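Local coordinates for actin binding protein family protein (Entamoeba histolytica HM-1:IMSS, PDB 6K2F) that probably binds ADP-actin monomers and restrains actin polymerization as a twinfilin, of which this is the N-terminal ADF-homology domain, at the interface of chains A and B. Coordinates in Å, arbitrary orientation; residue numbers count along the deposited sequence, not the author numbering. Chains: chain A/B, Actin binding protein family protein.

Contact 1: the interface of chains A and B. Residues chain A 14, 18, 20; chain B 88, 92, 95-96, 99, 119.
B:Lys95 lies along A:Ser18 and carries its ammonium to A:Asp14, joining two copies of the N-terminal ADF-homology domain of twinfilin in the deposited pair, which need not be biological. The lysine stands on helix 92-101 and meets the end of helix 6-18 of chain A. Its chain bends at chi3 (-66°), which brings CE alongside the serine, 3.9 Å from A:Ser18 CB. The lysine and aspartate side chains cross at about a right angle, NZ standing 3.8 Å from the carboxylate OD1 of A:Asp14, a long salt bridge. NZ donates more closely within its own chain, to B:Asp88 O at 2.9 Å. Lysine suits this place because its methylenes pack while its charge reaches the opposite helix. A:Ser18 OG turns back, donating to A:Asp14 O at 2.9 Å, as serine often does near a helix end. B:Ser99 OG bonds back to the carbonyl one turn earlier, B:Lys95 O, at 2.8 Å from above its plane, so its approach to A:Ser18 O at 3.4 Å is at most a weak bond sharing that hydrogen. Farther along, A:Asn20 slants across B:Lys95, ND2 4.0 Å from CD. A water joins A:Asn20 O to NE2 of B:His119, whose imidazole can donate or accept.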
loop_
_atom_site.group_PDB
_atom_site.type_symbol
_atom_site.label_atom_id
_atom_site.label_comp_id
_atom_site.label_asym_id
_atom_site.label_seq_id
_atom_site.Cartn_x
_atom_site.Cartn_y
_atom_site.Cartn_z
ATOM N N ASP A 14 0.143 12.737 -6.130
ATOM C CA ASP A 14 -1.107 12.001 -5.833
ATOM C C ASP A 14 -0.825 10.920 -4.785
ATOM O O ASP A 14 -1.543 10.873 -3.764
ATOM C CB ASP A 14 -1.740 11.421 -7.093
ATOM C CG ASP A 14 -3.113 10.844 -6.796
ATOM O OD1 ASP A 14 -3.870 11.519 -6.078
ATOM O OD2 ASP A 14 -3.389 9.711 -7.239
ATOM N N SER A 18 -2.267 11.141 -0.980
ATOM C CA SER A 18 -3.386 10.176 -0.778
ATOM C C SER A 18 -2.893 8.959 -0.003
ATOM O O SER A 18 -3.733 8.223 0.504
ATOM C CB SER A 18 -3.991 9.780 -2.093
ATOM O OG SER A 18 -4.322 10.929 -2.864
ATOM N N ASN A 20 -1.889 6.188 -1.013
ATOM C CA ASN A 20 -2.719 5.059 -1.522
ATOM C C ASN A 20 -1.922 4.191 -2.502
ATOM O O ASN A 20 -2.515 3.557 -3.378
ATOM C CB ASN A 20 -4.027 5.521 -2.170
ATOM C CG ASN A 20 -3.832 6.471 -3.335
ATOM O OD1 ASN A 20 -2.710 6.897 -3.629
ATOM N ND2 ASN A 20 -4.926 6.820 -3.990
ATOM N N ASP B 88 -10.507 6.427 -6.325
ATOM C CA ASP B 88 -9.652 7.569 -6.739
ATOM C C ASP B 88 -10.419 8.895 -6.648
ATOM O O ASP B 88 -9.764 9.926 -6.425
ATOM C CB ASP B 88 -9.154 7.356 -8.168
ATOM C CG ASP B 88 -8.078 6.290 -8.317
ATOM O OD1 ASP B 88 -7.360 6.048 -7.331
ATOM O OD2 ASP B 88 -7.952 5.730 -9.436
ATOM N N VAL B 92 -8.760 13.737 -1.427
ATOM C CA VAL B 92 -7.383 13.346 -1.020
ATOM C C VAL B 92 -7.344 13.105 0.498
ATOM O O VAL B 92 -6.766 12.089 0.932
ATOM C CB VAL B 92 -6.366 14.401 -1.478
ATOM C CG1 VAL B 92 -5.013 14.188 -0.837
ATOM C CG2 VAL B 92 -6.262 14.448 -3.000
ATOM N N LYS B 95 -8.854 9.697 1.231
ATOM C CA LYS B 95 -7.976 8.602 0.732
ATOM C C LYS B 95 -6.802 8.421 1.699
ATOM O O LYS B 95 -6.474 7.255 2.040
ATOM C CB LYS B 95 -7.510 8.910 -0.684
ATOM C CG LYS B 95 -8.655 8.874 -1.699
ATOM C CD LYS B 95 -8.207 8.938 -3.137
ATOM C CE LYS B 95 -7.573 10.260 -3.473
ATOM N NZ LYS B 95 -7.294 10.386 -4.923
ATOM N N MET B 96 -6.247 9.524 2.191
ATOM C CA MET B 96 -5.111 9.490 3.140
ATOM C C MET B 96 -5.573 8.871 4.456
ATOM O O MET B 96 -4.883 8.001 4.998
ATOM C CB MET B 96 -4.546 10.888 3.397
ATOM C CG MET B 96 -3.591 10.906 4.552
ATOM S SD MET B 96 -2.054 10.009 4.159
ATOM C CE MET B 96 -1.186 11.245 3.197
ATOM N N SER B 99 -6.189 5.093 3.845
ATOM C CA SER B 99 -4.915 4.405 3.520
ATOM C C SER B 99 -4.088 4.242 4.800
ATOM O O SER B 99 -3.641 3.093 5.109
ATOM C CB SER B 99 -4.164 5.129 2.437
ATOM O OG SER B 99 -4.944 5.117 1.232
ATOM N N HIS B 119 -6.485 -4.061 -1.237
ATOM C CA HIS B 119 -6.811 -2.664 -1.587
ATOM C C HIS B 119 -7.464 -2.655 -2.973
ATOM O O HIS B 119 -6.924 -3.281 -3.905
ATOM C CB HIS B 119 -5.533 -1.826 -1.514
ATOM C CG HIS B 119 -5.722 -0.408 -1.925
ATOM N ND1 HIS B 119 -5.739 0.629 -1.036
ATOM C CD2 HIS B 119 -5.840 0.135 -3.163
ATOM C CE1 HIS B 119 -5.897 1.765 -1.708
ATOM N NE2 HIS B 119 -5.971 1.477 -3.002
HETATM O O HOH W 1 -4.829 3.172 -4.949
#

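Contact 2: the interface of chains A and B. Residues chain A 18-19, 71, 78; chain B 96, 99-100.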
loop_
_atom_site.group_PDB
_atom_site.type_symbol
_atom_site.label_atom_id
_atom_site.label_comp_id
_atom_site.label_asym_id
_atom_site.label_seq_id
_atom_site.Cartn_x
_atom_site.Cartn_y
_atom_site.Cartn_z
ATOM N N SER A 18 -2.267 11.141 -0.980
ATOM C CA SER A 18 -3.386 10.176 -0.778
ATOM C C SER A 18 -2.893 8.959 -0.003
ATOM O O SER A 18 -3.733 8.223 0.504
ATOM C CB SER A 18 -3.991 9.780 -2.093
ATOM O OG SER A 18 -4.322 10.929 -2.864
ATOM N N GLY A 19 -1.573 8.733 0.053
ATOM C CA GLY A 19 -0.985 7.604 0.795
ATOM C C GLY A 19 -1.394 6.252 0.235
ATOM O O GLY A 19 -1.209 5.260 0.944
ATOM N N ARG A 71 5.016 10.477 8.249
ATOM C CA ARG A 71 4.342 11.627 7.595
ATOM C C ARG A 71 5.337 12.786 7.449
ATOM O O ARG A 71 6.282 12.897 8.252
ATOM C CB ARG A 71 3.067 12.003 8.352
ATOM C CG ARG A 71 1.954 10.967 8.249
ATOM C CD ARG A 71 1.296 10.870 6.885
ATOM N NE ARG A 71 0.579 12.090 6.534
ATOM C CZ ARG A 71 -0.677 12.366 6.876
ATOM N NH1 ARG A 71 -1.390 11.508 7.589
ATOM N NH2 ARG A 71 -1.224 13.510 6.491
ATOM N N TYR A 78 4.029 12.230 2.958
ATOM C CA TYR A 78 4.938 11.238 3.571
ATOM C C TYR A 78 6.392 11.594 3.258
ATOM O O TYR A 78 6.688 12.280 2.262
ATOM C CB TYR A 78 4.613 9.856 3.021
ATOM C CG TYR A 78 3.438 9.172 3.666
ATOM C CD1 TYR A 78 3.617 8.454 4.835
ATOM C CD2 TYR A 78 2.166 9.201 3.113
ATOM C CE1 TYR A 78 2.583 7.756 5.428
ATOM C CE2 TYR A 78 1.118 8.500 3.696
ATOM C CZ TYR A 78 1.322 7.788 4.867
ATOM O OH TYR A 78 0.324 7.074 5.496
ATOM N N MET B 96 -6.247 9.524 2.191
ATOM C CA MET B 96 -5.111 9.490 3.140
ATOM C C MET B 96 -5.573 8.871 4.456
ATOM O O MET B 96 -4.883 8.001 4.998
ATOM C CB MET B 96 -4.546 10.888 3.397
ATOM C CG MET B 96 -3.591 10.906 4.552
ATOM S SD MET B 96 -2.054 10.009 4.159
ATOM C CE MET B 96 -1.186 11.245 3.197
ATOM N N SER B 99 -6.189 5.093 3.845
ATOM C CA SER B 99 -4.915 4.405 3.520
ATOM C C SER B 99 -4.088 4.242 4.800
ATOM O O SER B 99 -3.641 3.093 5.109
ATOM C CB SER B 99 -4.164 5.129 2.437
ATOM O OG SER B 99 -4.944 5.117 1.232
ATOM N N SER B 100 -3.915 5.340 5.532
ATOM C CA SER B 100 -3.011 5.418 6.702
ATOM C C SER B 100 -3.567 4.595 7.865
ATOM O O SER B 100 -2.788 4.166 8.728
ATOM C CB SER B 100 -2.737 6.840 7.082
ATOM O OG SER B 100 -3.914 7.493 7.514
#
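The tip of B:Met96 sits in the corner formed by the guanidinium face of A:Arg71 and the rim of the A:Tyr78 ring, the tight part of the contact. Methionine and arginine approach tip to tip: SD sits 3.8 Å above the plane of the guanidinium, over its centre. The methionine crosses the tyrosine obliquely and touches its corner, SD 3.5 Å from CE2 of A:Tyr78, with the methyl CE close beside it. Bends at chi2 (69°) and chi3 (80°) fold the methionine to reach both partners. Flexible and polarisable, methionine suits the place. Within chain A, CD of A:Arg71 lies 3.6 Å above the centre of the A:Tyr78 ring, covering that face. The serine side is looser: B:Met96 buries 52 Å², B:Ser100 25 Å² and B:Ser99 10 Å², and oxygens of chain A meet carbons of chain B without a firm hydrogen bond. The phenol OH of A:Tyr78 is 3.5 Å from CB of B:Ser100, whose OG donates to B:Met96 O at 2.7 Å. Glycine readily adopts the left-handed backbone of A:Gly19 (phi 64°), which ends the helix and presents its O to B:Ser99 CB. The patch gives the pair a van der Waals anchor of sulfur, guanidinium and ring, although the crystal alone does not show that the pairing is biological.

Contact 3: the interface of chains A and B. Residues chain A 42-44; chain B 102-103, 106, 117.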
loop_
_atom_site.group_PDB
_atom_site.type_symbol
_atom_site.label_atom_id
_atom_site.label_comp_id
_atom_site.label_asym_id
_atom_site.label_seq_id
_atom_site.Cartn_x
_atom_site.Cartn_y
_atom_site.Cartn_z
ATOM N N THR A 42 1.053 -2.511 0.306
ATOM C CA THR A 42 0.191 -2.853 1.452
ATOM C C THR A 42 0.426 -1.822 2.564
ATOM O O THR A 42 1.178 -0.855 2.358
ATOM C CB THR A 42 0.454 -4.288 1.946
ATOM O OG1 THR A 42 1.722 -4.316 2.592
ATOM C CG2 THR A 42 0.422 -5.317 0.837
ATOM N N SER A 43 -0.151 -2.054 3.721
ATOM C CA SER A 43 0.085 -1.212 4.910
ATOM C C SER A 43 1.379 -1.655 5.619
ATOM O O SER A 43 1.669 -1.068 6.674
ATOM C CB SER A 43 -1.085 -1.280 5.820
ATOM O OG SER A 43 -1.223 -2.590 6.325
ATOM N N ASP A 44 2.072 -2.697 5.131
ATOM C CA ASP A 44 3.288 -3.284 5.776
ATOM C C ASP A 44 4.540 -2.831 5.023
ATOM O O ASP A 44 4.890 -3.427 3.996
ATOM C CB ASP A 44 3.202 -4.813 5.852
ATOM C CG ASP A 44 4.301 -5.483 6.675
ATOM O OD1 ASP A 44 5.376 -4.847 6.886
ATOM O OD2 ASP A 44 4.068 -6.634 7.107
ATOM N N LYS B 102 -5.209 1.671 7.683
ATOM C CA LYS B 102 -5.322 0.206 7.401
ATOM C C LYS B 102 -4.642 -0.619 8.492
ATOM O O LYS B 102 -5.187 -1.665 8.896
ATOM C CB LYS B 102 -4.687 -0.135 6.051
ATOM C CG LYS B 102 -5.551 0.092 4.827
ATOM C CD LYS B 102 -4.655 -0.102 3.609
ATOM C CE LYS B 102 -5.222 0.147 2.243
ATOM N NZ LYS B 102 -4.108 -0.016 1.275
ATOM N N ALA B 103 -3.451 -0.207 8.925
ATOM C CA ALA B 103 -2.618 -0.993 9.847
ATOM C C ALA B 103 -3.279 -1.075 11.229
ATOM O O ALA B 103 -2.883 -1.939 12.000
ATOM C CB ALA B 103 -1.247 -0.391 9.925
ATOM N N ARG B 106 -4.840 -4.733 12.361
ATOM C CA ARG B 106 -3.977 -5.842 12.854
ATOM C C ARG B 106 -3.406 -5.445 14.212
ATOM O O ARG B 106 -3.286 -6.335 15.072
ATOM C CB ARG B 106 -2.925 -6.292 11.834
ATOM C CG ARG B 106 -1.827 -5.301 11.504
ATOM C CD ARG B 106 -0.793 -5.942 10.586
ATOM N NE ARG B 106 0.266 -5.003 10.232
ATOM C CZ ARG B 106 0.160 -4.067 9.288
ATOM N NH1 ARG B 106 -0.952 -3.952 8.584
ATOM N NH2 ARG B 106 1.171 -3.254 9.044
ATOM N N GLU B 117 -4.716 -8.512 3.063
ATOM C CA GLU B 117 -5.193 -7.128 2.971
ATOM C C GLU B 117 -5.330 -6.839 1.480
ATOM O O GLU B 117 -4.338 -7.049 0.743
ATOM C CB GLU B 117 -4.159 -6.242 3.650
ATOM C CG GLU B 117 -4.505 -4.786 3.722
ATOM C CD GLU B 117 -3.296 -4.059 4.288
ATOM O OE1 GLU B 117 -3.083 -4.077 5.515
ATOM O OE2 GLU B 117 -2.526 -3.600 3.480
#
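The hydroxyl OG of A:Ser43 is gripped by two charged side chains of chain B. It donates to the carboxylate OE1 of B:Glu117 at 2.5 Å, a short bond, and accepts from the guanidinium NH1 of B:Arg106 at 2.7 Å. Here a loop of one ADF-homology domain docks on the surface made by helix 104-109 and strand 116-120 of the other, a pairing that may belong to the crystal alone. Chi1 of 65° sets OG between the serine's backbone N and carbonyl carbon, where it can meet the acid and the base together. Serine suits this place because its small hydroxyl both gives and takes, and its backbone N and O are both gripped as well. B:Glu117 holds the residue with both oxygens: OE2 accepts from A:Ser43 N at 2.8 Å, and each oxygen uses its syn lone pair, so the carboxylate clasps hydroxyl and amide in a fork. B:Arg106 adds an end-on grip, NH2 donating to A:Ser43 O at 3.3 Å. That carbonyl lies in the guanidinium plane, but NH2 stands well above the carbonyl's own plane, which makes this bond the less well aimed. Within chain B, NH1 of B:Arg106 lies 3.7 Å from OE1 of B:Glu117, a salt bridge that probably steadies both groups. B:Lys102 adds an aliphatic contact, CB to A:Ser43 CB at 3.8 Å. Within the chain A loop, the amide N of A:Asp44 donates to A:Thr42 OG1 at 3.0 Å.

Contact 1 and contact 2 are neighbours, their C-alpha centres about 6 Å apart, and they share A:Ser18, B:Met96 and B:Ser99, so helix 92-101 of chain B serves both. Contact 3 stands apart, about 13 Å from contact 1 and 12 Å from contact 2, and engages the loop before helix 45-49 of chain A; strand 116-120 of chain B joins it to contact 1 through B:His119 and B:Glu117. Different surfaces of the two copies meet, without exact two-fold symmetry. Such spaced anchors would resist rocking of one domain on the other, but the assembly may reflect crystal packing.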